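Local structure of DnaJ homolog subfamily C member 3 (Mus musculus, 3IEG) at residues K232-L237 / M261-S266; C281-E286 / R312-L317; D304-L309 / E330-H335; E324-Y329 / K348-L353. The protein acts as an endoplasmic-reticulum stress co-chaperone that binds misfolded proteins, stimulates the ATPase of HSPA8 and restrains the kinase EIF2AK4/GCN2. One frame throughout, in Å; residues are numbered along the deposited sequence.

Followed from its N terminus, this TPR fragment of the longer co-chaperone meets contact 1 first, where 232-237 and 261-266 close a helical hairpin within TPR 7. That loop is complete before contact 2 begins. Contact 2 joins 281-286 of TPR 8 to 312-317 of TPR 9, and contact 3 crosses it along the chain, bringing 304-309 against 330-335 and closing the hairpin of TPR 9. Contact 4 crosses contact 3 in turn, linking 324-329 to 348-353 of the last helix. Contacts 2 and 4 follow in series yet touch in space through the salt bridge of Arg312 with Asp328, while contact 1 lies about 26 Å from contact 2, centre to centre.

Contact 1. Residues K232-L237 / M261-S266; sequences KKLNKL and MKTEPS
Thr263, close to the end of helix 250-263, meets Leu234 and Leu237, which lie one helical turn apart on helix 222-246. Its CB points at the opposing helix and there divides into two branches. The methyl branch, CG2, goes to Leu237: the two side chains meet tip to tip, with Thr263 CG2 3.5 Å from Leu237 CD2. The hydroxyl branch lies near both leucines, Thr263 OG1 being 3.9 Å from Leu234 CD2 and 4.1 Å from Leu237 CD2. These two approaches are van der Waals contacts.

A chi1 of -161°, which sets CG of Leu234 beside its carbonyl carbon, brings the end of the side chain closer to helix 250-263 than the direction of its CB alone would suggest. Its CD2 also reaches the foot of the next residue, lying 4.2 Å from Glu264 CB. Beyond CB the Glu264 chain bends at chi2 (48°) and leads its carboxylate away from the leucines. That buried group is well supplied with donors: OE1 is hydrogen-bonded to Tyr199 OH, while OE2 accepts from Val267 N and, weakly, from Ser266 N at 3.1 Å. Gln230, one turn before Leu234, donates to Thr263 O, adding a polar tie between the two helices.

Helices 222-246 and 250-263 follow one another in opposite senses, and the leucine-threonine packing near the end of the second helix belongs to the antiparallel helical hairpin of a tetratricopeptide repeat, here TPR 7.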
# COMPACT_ATOMS: atom_id res chain seq x y z
N LYS A 232 -3.15 -15.12 12.73
CA LYS A 232 -2.16 -15.56 13.73
C LYS A 232 -2.03 -17.08 13.69
O LYS A 232 -0.91 -17.60 13.54
CB LYS A 232 -2.51 -15.07 15.13
CG LYS A 232 -1.33 -14.94 16.06
CD LYS A 232 -1.80 -14.77 17.49
CE LYS A 232 -0.77 -15.20 18.51
NZ LYS A 232 0.25 -14.14 18.70
N LYS A 233 -3.17 -17.78 13.79
CA LYS A 233 -3.22 -19.24 13.70
C LYS A 233 -2.73 -19.78 12.35
O LYS A 233 -1.87 -20.65 12.30
CB LYS A 233 -4.65 -19.75 13.94
CG LYS A 233 -5.09 -19.79 15.40
CD LYS A 233 -6.59 -20.15 15.52
CE LYS A 233 -6.88 -21.54 14.94
NZ LYS A 233 -8.27 -21.99 15.28
N LEU A 234 -3.29 -19.25 11.27
CA LEU A 234 -2.93 -19.69 9.94
C LEU A 234 -1.44 -19.49 9.70
O LEU A 234 -0.80 -20.29 9.04
CB LEU A 234 -3.74 -18.93 8.91
CG LEU A 234 -3.89 -19.46 7.47
CD1 LEU A 234 -2.89 -18.78 6.56
CD2 LEU A 234 -3.83 -20.99 7.34
N ASN A 235 -0.89 -18.42 10.27
CA ASN A 235 0.51 -18.11 10.10
C ASN A 235 1.43 -18.99 10.94
O ASN A 235 2.52 -19.33 10.48
CB ASN A 235 0.77 -16.64 10.42
CG ASN A 235 2.22 -16.26 10.23
OD1 ASN A 235 2.97 -16.18 11.20
ND2 ASN A 235 2.62 -16.05 8.98
N LYS A 236 1.02 -19.34 12.16
CA LYS A 236 1.83 -20.22 13.02
C LYS A 236 1.92 -21.59 12.38
O LYS A 236 3.00 -22.18 12.32
CB LYS A 236 1.25 -20.36 14.43
CG LYS A 236 1.74 -19.30 15.42
CD LYS A 236 1.35 -19.65 16.89
CE LYS A 236 1.14 -18.39 17.77
NZ LYS A 236 2.34 -17.47 17.79
N LEU A 237 0.79 -22.08 11.89
CA LEU A 237 0.72 -23.36 11.21
C LEU A 237 1.69 -23.46 10.04
O LEU A 237 2.41 -24.44 9.95
CB LEU A 237 -0.72 -23.64 10.76
CG LEU A 237 -1.74 -24.35 11.66
CD1 LEU A 237 -1.40 -24.37 13.17
CD2 LEU A 237 -3.12 -23.76 11.41
N MSE A 261 -4.87 -26.13 5.27
CA MSE A 261 -6.03 -26.12 4.37
C MSE A 261 -7.36 -26.25 5.10
O MSE A 261 -8.38 -25.75 4.64
CB MSE A 261 -5.92 -27.22 3.34
CG MSE A 261 -4.86 -26.95 2.31
SE MSE A 261 -4.42 -28.55 1.29
CE MSE A 261 -6.21 -29.03 0.61
N LYS A 262 -7.37 -26.96 6.23
CA LYS A 262 -8.55 -27.05 7.06
C LYS A 262 -8.91 -25.63 7.52
O LYS A 262 -10.03 -25.16 7.28
CB LYS A 262 -8.29 -27.95 8.26
CG LYS A 262 -9.34 -29.05 8.48
CD LYS A 262 -8.98 -30.32 7.68
CE LYS A 262 -9.72 -31.55 8.20
NZ LYS A 262 -11.19 -31.50 7.90
N THR A 263 -7.96 -24.95 8.16
CA THR A 263 -8.23 -23.65 8.77
C THR A 263 -8.41 -22.47 7.79
O THR A 263 -8.89 -21.41 8.18
CB THR A 263 -7.31 -23.35 10.02
OG1 THR A 263 -6.56 -22.15 9.84
CG2 THR A 263 -6.37 -24.47 10.28
N GLU A 264 -8.07 -22.68 6.51
CA GLU A 264 -8.46 -21.74 5.46
C GLU A 264 -8.79 -22.44 4.14
O GLU A 264 -7.95 -22.48 3.25
CB GLU A 264 -7.40 -20.66 5.24
CG GLU A 264 -7.80 -19.60 4.22
CD GLU A 264 -9.20 -19.06 4.44
OE1 GLU A 264 -9.43 -18.43 5.49
OE2 GLU A 264 -10.08 -19.28 3.58
N PRO A 265 -10.02 -22.96 4.01
CA PRO A 265 -10.42 -23.72 2.82
C PRO A 265 -10.97 -22.88 1.67
O PRO A 265 -11.05 -23.37 0.55
CB PRO A 265 -11.52 -24.65 3.34
CG PRO A 265 -12.00 -24.03 4.64
CD PRO A 265 -11.11 -22.87 4.99
N SER A 266 -11.32 -21.63 1.96
CA SER A 266 -11.96 -20.73 0.98
C SER A 266 -10.97 -20.10 -0.01
O SER A 266 -11.19 -20.13 -1.22
CB SER A 266 -12.75 -19.62 1.69
OG SER A 266 -13.72 -20.18 2.57

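Contact 2. Residues C281-E286 / R312-L317; sequences CFSKDE and RAEAYL
Lys284 and Glu314 supply the ionic part of this contact, in a salt bridge that spans from helix 268-284 to helix 306-318. The ammonium group sits at the open end of the carboxylate: Lys284 NZ donates to Glu314 OE1 at 3.0 Å, using the syn lone pair of that oxygen, and makes a weak bond to Glu314 OE2 at the same 3.0 Å. CB of Lys284 points away from the partner helix; bends at chi2 (-68°) and chi4 bring the amine back, whereas the Glu314 chain runs out extended beyond CG. Replacing Glu314 by an alanine would probably leave the ammonium of Lys284 without its partner across this interface.

Both helices run in the same general direction, as first helices of successive TPR units do, here TPR 8 and TPR 9.

Packing is closest at Ser283, where the backbones approach to 5.6 Å between Ser283 CA and Ala315 CA. The small side chain permits this: Ser283 OG rests 3.7 Å from Glu314 CB, while its hydrogen bond goes to Asp311 O, one residue before the 312-317 segment.

Helix 268-284 terminates just after Lys284 in a Schellman motif, with Glu286, of positive phi, as its C-prime residue: Lys287 N bonds to Phe282 O and Glu286 N, weakly, to Ser283 O.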
# COMPACT_ATOMS: atom_id res chain seq x y z
N CYS A 281 6.96 -32.62 0.31
CA CYS A 281 7.08 -33.57 1.42
C CYS A 281 7.17 -35.03 0.98
O CYS A 281 8.11 -35.72 1.34
CB CYS A 281 5.96 -33.40 2.42
SG CYS A 281 6.31 -32.08 3.55
N PHE A 282 6.19 -35.47 0.20
CA PHE A 282 6.20 -36.85 -0.30
C PHE A 282 7.45 -37.16 -1.14
O PHE A 282 8.07 -38.20 -0.96
CB PHE A 282 4.90 -37.18 -1.03
CG PHE A 282 3.74 -37.48 -0.10
CD1 PHE A 282 3.75 -38.63 0.70
CD2 PHE A 282 2.64 -36.64 -0.03
CE1 PHE A 282 2.67 -38.93 1.56
CE2 PHE A 282 1.55 -36.93 0.82
CZ PHE A 282 1.57 -38.07 1.62
N SER A 283 7.84 -36.24 -2.02
CA SER A 283 9.05 -36.40 -2.82
C SER A 283 10.30 -36.65 -1.96
O SER A 283 11.00 -37.63 -2.17
CB SER A 283 9.26 -35.17 -3.72
OG SER A 283 10.35 -35.36 -4.61
N LYS A 284 10.55 -35.76 -1.01
CA LYS A 284 11.74 -35.83 -0.16
C LYS A 284 11.71 -36.98 0.86
O LYS A 284 12.75 -37.44 1.32
CB LYS A 284 11.97 -34.50 0.56
CG LYS A 284 12.43 -33.35 -0.32
CD LYS A 284 13.85 -33.54 -0.86
CE LYS A 284 14.32 -32.29 -1.63
NZ LYS A 284 15.21 -32.59 -2.79
N ASP A 285 10.51 -37.43 1.21
CA ASP A 285 10.33 -38.57 2.10
C ASP A 285 10.45 -39.87 1.29
O ASP A 285 10.13 -40.95 1.78
CB ASP A 285 8.97 -38.49 2.79
CG ASP A 285 8.92 -39.26 4.10
OD1 ASP A 285 9.98 -39.42 4.75
OD2 ASP A 285 7.81 -39.69 4.49
N GLU A 286 10.93 -39.73 0.06
CA GLU A 286 11.01 -40.82 -0.91
C GLU A 286 9.78 -41.73 -0.89
O GLU A 286 9.88 -42.93 -0.65
CB GLU A 286 12.29 -41.62 -0.71
CG GLU A 286 13.54 -40.85 -1.09
CD GLU A 286 14.83 -41.61 -0.80
OE1 GLU A 286 14.80 -42.58 0.01
OE2 GLU A 286 15.87 -41.23 -1.37
N ARG A 312 8.40 -33.72 -8.72
CA ARG A 312 7.86 -34.83 -9.49
C ARG A 312 8.98 -35.57 -10.23
O ARG A 312 9.03 -36.80 -10.22
CB ARG A 312 6.77 -34.40 -10.47
CG ARG A 312 6.03 -35.60 -11.06
CD ARG A 312 4.76 -35.24 -11.76
NE ARG A 312 5.04 -34.59 -13.03
CZ ARG A 312 4.13 -34.20 -13.91
NH1 ARG A 312 2.83 -34.38 -13.67
NH2 ARG A 312 4.52 -33.62 -15.04
N ALA A 313 9.89 -34.81 -10.84
CA ALA A 313 11.08 -35.39 -11.44
C ALA A 313 11.77 -36.31 -10.43
O ALA A 313 11.89 -37.51 -10.67
CB ALA A 313 12.03 -34.31 -11.92
N GLU A 314 12.21 -35.76 -9.30
CA GLU A 314 12.86 -36.58 -8.29
C GLU A 314 12.09 -37.86 -7.96
O GLU A 314 12.69 -38.90 -7.71
CB GLU A 314 13.16 -35.77 -7.02
CG GLU A 314 14.54 -35.11 -7.00
CD GLU A 314 14.84 -34.35 -5.70
OE1 GLU A 314 14.58 -34.92 -4.60
OE2 GLU A 314 15.33 -33.19 -5.77
N ALA A 315 10.76 -37.79 -7.98
CA ALA A 315 9.93 -38.96 -7.70
C ALA A 315 9.94 -39.98 -8.85
O ALA A 315 9.86 -41.18 -8.61
CB ALA A 315 8.52 -38.55 -7.37
N TYR A 316 10.03 -39.49 -10.09
CA TYR A 316 10.10 -40.37 -11.27
C TYR A 316 11.35 -41.24 -11.28
O TYR A 316 11.31 -42.39 -11.73
CB TYR A 316 10.04 -39.57 -12.57
CG TYR A 316 8.64 -39.20 -12.99
CD1 TYR A 316 8.38 -37.96 -13.60
CD2 TYR A 316 7.57 -40.07 -12.79
CE1 TYR A 316 7.10 -37.62 -13.99
CE2 TYR A 316 6.28 -39.73 -13.18
CZ TYR A 316 6.06 -38.50 -13.78
OH TYR A 316 4.79 -38.15 -14.17
N LEU A 317 12.46 -40.68 -10.79
CA LEU A 317 13.74 -41.37 -10.72
C LEU A 317 13.75 -42.56 -9.76
O LEU A 317 14.38 -43.59 -10.05
CB LEU A 317 14.85 -40.38 -10.33
CG LEU A 317 15.24 -39.27 -11.31
CD1 LEU A 317 16.21 -38.30 -10.65
CD2 LEU A 317 15.85 -39.85 -12.58

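Contact 3. Residues D304-L309 / E330-H335; sequences DNVNAL and EAAQEH
Leu309 and Val306, both on the first turn of helix 306-318, face the two small residues Ala331 and Ala332 near the end of helix 322-333. The CB of Leu309 points toward the partner segment. With CG anti to its carbonyl carbon (chi1 -73°), the leucine lays CD1 against the backbone that joins the two alanines, 3.7 Å from Ala332 N. The same methyl has Ala331 CB 4.1 Å away and Ala332 CB 3.9 Å away. Nearer its root, Leu309 CB approaches Ala332 CB to 3.9 Å, which means that the Ala332 methyl is met by both the base and the end of the leucine.

Val306 comes to the same methyl from a different quarter. Its CB does not aim at helix 322-333, but CG1, placed anti to the backbone N, reaches Ala332 CB at 4.0 Å. Because Ala332 has only a methyl to interpose, the backbones are very close here, with Val306 CA and Ala332 CA 5.1 Å apart. The side-chain contacts between the segments are apolar.

Val306 opens its helix, and the residue before it is the N-cap: Asn305 OD1 accepts from Ala308 N at 3.0 Å. The N-H points nearly straight at the oxygen, but approaches from above the carbonyl plane, 47° out of it. Asn305 ND2 is in turn held by Glu276 and Glu302.

The paired ends belong to the two helices of TPR 9. On one side Leu309 also leans on Leu299 of helix 288-301, the second helix of TPR 8; Ala332 is touched by Ile342 of helix 340-357, the last in the chain.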
# COMPACT_ATOMS: atom_id res chain seq x y z
N ASP A 304 3.46 -24.51 -14.90
CA ASP A 304 4.83 -23.98 -14.91
C ASP A 304 5.53 -23.95 -13.55
O ASP A 304 6.66 -23.46 -13.46
CB ASP A 304 4.86 -22.57 -15.53
CG ASP A 304 4.53 -22.58 -17.02
OD1 ASP A 304 5.14 -23.37 -17.78
OD2 ASP A 304 3.67 -21.77 -17.44
N ASN A 305 4.88 -24.48 -12.51
CA ASN A 305 5.46 -24.53 -11.15
C ASN A 305 6.78 -25.31 -11.11
O ASN A 305 6.79 -26.54 -11.12
CB ASN A 305 4.45 -25.12 -10.15
CG ASN A 305 4.92 -25.01 -8.69
OD1 ASN A 305 6.06 -25.32 -8.36
ND2 ASN A 305 4.02 -24.58 -7.82
N VAL A 306 7.88 -24.57 -11.04
CA VAL A 306 9.22 -25.15 -11.08
C VAL A 306 9.46 -26.18 -9.95
O VAL A 306 9.96 -27.28 -10.21
CB VAL A 306 10.32 -24.05 -11.10
CG1 VAL A 306 11.72 -24.66 -11.16
CG2 VAL A 306 10.11 -23.11 -12.28
N ASN A 307 9.09 -25.81 -8.72
CA ASN A 307 9.25 -26.69 -7.55
C ASN A 307 8.54 -28.04 -7.72
O ASN A 307 9.11 -29.10 -7.40
CB ASN A 307 8.74 -26.01 -6.27
CG ASN A 307 9.57 -24.81 -5.87
OD1 ASN A 307 10.77 -24.75 -6.12
ND2 ASN A 307 8.93 -23.84 -5.22
N ALA A 308 7.31 -27.99 -8.22
CA ALA A 308 6.49 -29.17 -8.47
C ALA A 308 7.09 -30.04 -9.56
O ALA A 308 7.07 -31.27 -9.47
CB ALA A 308 5.05 -28.77 -8.82
N LEU A 309 7.64 -29.40 -10.59
CA LEU A 309 8.32 -30.11 -11.66
C LEU A 309 9.54 -30.87 -11.15
O LEU A 309 9.70 -32.06 -11.42
CB LEU A 309 8.71 -29.16 -12.79
CG LEU A 309 7.52 -28.70 -13.64
CD1 LEU A 309 7.89 -27.51 -14.51
CD2 LEU A 309 6.96 -29.85 -14.47
N GLU A 330 13.30 -30.57 -18.11
CA GLU A 330 13.33 -29.73 -19.31
C GLU A 330 12.26 -28.64 -19.31
O GLU A 330 12.52 -27.51 -19.72
CB GLU A 330 13.24 -30.59 -20.58
CG GLU A 330 14.59 -31.13 -21.05
CD GLU A 330 14.49 -32.39 -21.89
OE1 GLU A 330 13.35 -32.80 -22.24
OE2 GLU A 330 15.55 -32.97 -22.22
N ALA A 331 11.06 -28.99 -18.84
CA ALA A 331 9.97 -28.03 -18.69
C ALA A 331 10.31 -26.95 -17.66
O ALA A 331 10.01 -25.77 -17.86
CB ALA A 331 8.67 -28.75 -18.33
N ALA A 332 10.94 -27.36 -16.56
CA ALA A 332 11.35 -26.43 -15.52
C ALA A 332 12.47 -25.53 -16.01
O ALA A 332 12.45 -24.33 -15.74
CB ALA A 332 11.77 -27.19 -14.28
N GLN A 333 13.42 -26.12 -16.73
CA GLN A 333 14.60 -25.39 -17.22
C GLN A 333 14.22 -24.36 -18.28
O GLN A 333 14.91 -23.35 -18.44
CB GLN A 333 15.63 -26.37 -17.80
CG GLN A 333 17.04 -25.78 -17.96
CD GLN A 333 18.01 -26.71 -18.69
OE1 GLN A 333 17.64 -27.41 -19.64
NE2 GLN A 333 19.26 -26.72 -18.25
N GLU A 334 13.12 -24.62 -18.99
CA GLU A 334 12.71 -23.80 -20.12
C GLU A 334 12.75 -22.29 -19.84
O GLU A 334 13.28 -21.53 -20.65
CB GLU A 334 11.34 -24.22 -20.63
CG GLU A 334 11.05 -23.71 -22.03
CD GLU A 334 9.73 -24.21 -22.58
OE1 GLU A 334 8.68 -23.98 -21.94
OE2 GLU A 334 9.75 -24.84 -23.66
N HIS A 335 12.19 -21.87 -18.70
CA HIS A 335 12.22 -20.44 -18.32
C HIS A 335 13.32 -20.09 -17.32
O HIS A 335 13.53 -18.92 -17.01
CB HIS A 335 10.85 -19.97 -17.81
CG HIS A 335 9.95 -19.44 -18.89
ND1 HIS A 335 8.98 -20.20 -19.50
CD2 HIS A 335 9.89 -18.22 -19.47
CE1 HIS A 335 8.35 -19.47 -20.40
NE2 HIS A 335 8.88 -18.26 -20.41

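Contact 4. Residues E324-Y329 / K348-L353; sequences EAIQDY and KAQRLL
Ile326 and Ala349 form the close part of the contact between helix 322-333 and the C-terminal helix 340-357. The CB atoms of both residues point at the opposing segment, and Ile326 CG2 meets Ala349 CB at 3.8 Å. This methyl branch lies beside its own backbone N; CG1 occupies the place between backbone N and carbonyl carbon (chi1 82°), so it is CG2, not the CG1 arm, that faces Ala349. Tyr329, one turn further on, approaches the same alanine methyl, with Tyr329 CD1 4.5 Å from Ala349 CB and the ring turned obliquely to it. Ala349 and Tyr329 are buried, and the ring is also packed by Ala313 of helix 306-318 and by Ile342 and Leu346 of helix 340-357.

The other flank is looser. Gln350 is partly exposed and offers only aliphatic carbon, Gln350 CG standing 4.4 Å from Ile326 CG2, a looser approach than that of Ala349. Its amide adds no bond to the opposing segment, and the two segments are joined by apolar packing alone.

Over these short segments the axes are 9.6 Å apart at closest approach, with 162° between their directions, so the helices are nearly antiparallel. The 348-353 segment falls in a region thought by similarity to be a flexible linker, but in this crystal it is helical and packs on the second helix of TPR 9, consistent with the additional C-terminal helix that commonly covers the last repeat of a TPR array.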
# COMPACT_ATOMS: atom_id res chain seq x y z
N GLU A 324 10.35 -39.64 -18.13
CA GLU A 324 9.42 -38.69 -17.53
C GLU A 324 10.15 -37.70 -16.63
O GLU A 324 9.74 -36.54 -16.52
CB GLU A 324 8.34 -39.43 -16.74
CG GLU A 324 7.26 -40.09 -17.58
CD GLU A 324 7.57 -41.54 -17.94
OE1 GLU A 324 8.74 -41.98 -17.83
OE2 GLU A 324 6.63 -42.25 -18.34
N ALA A 325 11.21 -38.17 -15.98
CA ALA A 325 12.01 -37.33 -15.10
C ALA A 325 12.71 -36.23 -15.88
O ALA A 325 12.64 -35.07 -15.48
CB ALA A 325 13.02 -38.16 -14.32
N ILE A 326 13.35 -36.58 -17.01
CA ILE A 326 14.05 -35.58 -17.81
C ILE A 326 13.07 -34.60 -18.46
O ILE A 326 13.33 -33.40 -18.51
CB ILE A 326 15.06 -36.18 -18.87
CG1 ILE A 326 14.36 -36.62 -20.17
CG2 ILE A 326 15.98 -37.26 -18.24
CD1 ILE A 326 14.42 -38.13 -20.49
N GLN A 327 11.93 -35.11 -18.91
CA GLN A 327 10.91 -34.31 -19.54
C GLN A 327 10.38 -33.23 -18.59
O GLN A 327 10.09 -32.11 -19.01
CB GLN A 327 9.77 -35.20 -20.01
CG GLN A 327 8.76 -34.50 -20.89
CD GLN A 327 7.49 -35.30 -21.04
OE1 GLN A 327 6.39 -34.82 -20.72
NE2 GLN A 327 7.62 -36.54 -21.51
N ASP A 328 10.27 -33.57 -17.30
CA ASP A 328 9.88 -32.61 -16.27
C ASP A 328 10.98 -31.59 -15.94
O ASP A 328 10.67 -30.43 -15.69
CB ASP A 328 9.36 -33.31 -15.01
CG ASP A 328 7.84 -33.54 -15.03
OD1 ASP A 328 7.15 -33.06 -15.95
OD2 ASP A 328 7.33 -34.21 -14.11
N TYR A 329 12.24 -32.01 -15.94
CA TYR A 329 13.36 -31.07 -15.73
C TYR A 329 13.47 -30.08 -16.89
O TYR A 329 13.70 -28.89 -16.67
CB TYR A 329 14.71 -31.79 -15.52
CG TYR A 329 15.01 -32.20 -14.09
CD1 TYR A 329 15.19 -33.54 -13.76
CD2 TYR A 329 15.14 -31.26 -13.07
CE1 TYR A 329 15.48 -33.93 -12.44
CE2 TYR A 329 15.41 -31.64 -11.75
CZ TYR A 329 15.58 -32.98 -11.45
OH TYR A 329 15.86 -33.38 -10.16
N LYS A 348 21.91 -35.37 -13.73
CA LYS A 348 21.89 -36.57 -12.90
C LYS A 348 20.94 -37.62 -13.48
O LYS A 348 21.31 -38.78 -13.64
CB LYS A 348 21.50 -36.25 -11.46
CG LYS A 348 21.78 -37.39 -10.51
CD LYS A 348 20.98 -37.30 -9.25
CE LYS A 348 21.11 -38.60 -8.47
NZ LYS A 348 20.56 -38.51 -7.08
N ALA A 349 19.72 -37.19 -13.81
CA ALA A 349 18.72 -38.06 -14.42
C ALA A 349 19.25 -38.73 -15.68
O ALA A 349 18.93 -39.88 -15.95
CB ALA A 349 17.46 -37.25 -14.74
N GLN A 350 20.08 -38.00 -16.42
CA GLN A 350 20.71 -38.48 -17.63
C GLN A 350 21.78 -39.52 -17.36
O GLN A 350 21.92 -40.47 -18.13
CB GLN A 350 21.29 -37.31 -18.42
CG GLN A 350 20.25 -36.49 -19.17
CD GLN A 350 20.79 -35.15 -19.65
OE1 GLN A 350 21.93 -34.78 -19.36
NE2 GLN A 350 19.96 -34.40 -20.39
N ARG A 351 22.54 -39.35 -16.27
CA ARG A 351 23.55 -40.34 -15.86
C ARG A 351 22.90 -41.64 -15.41
O ARG A 351 23.36 -42.73 -15.78
CB ARG A 351 24.46 -39.78 -14.76
CG ARG A 351 25.71 -39.07 -15.27
CD ARG A 351 26.59 -38.50 -14.13
NE ARG A 351 26.17 -37.16 -13.71
CZ ARG A 351 25.54 -36.87 -12.57
NH1 ARG A 351 25.23 -37.82 -11.69
NH2 ARG A 351 25.21 -35.61 -12.30
N LEU A 352 21.84 -41.53 -14.62
CA LEU A 352 21.09 -42.69 -14.16
C LEU A 352 20.48 -43.46 -15.33
O LEU A 352 20.55 -44.69 -15.36
CB LEU A 352 20.01 -42.28 -13.16
CG LEU A 352 20.46 -41.89 -11.75
CD1 LEU A 352 19.37 -41.08 -11.09
CD2 LEU A 352 20.81 -43.11 -10.92
N LEU A 353 19.90 -42.72 -16.28
CA LEU A 353 19.34 -43.29 -17.50
C LEU A 353 20.39 -44.11 -18.26
O LEU A 353 20.14 -45.27 -18.59
CB LEU A 353 18.78 -42.17 -18.39
CG LEU A 353 17.96 -42.37 -19.68
CD1 LEU A 353 18.82 -42.14 -20.93
CD2 LEU A 353 17.17 -43.71 -19.75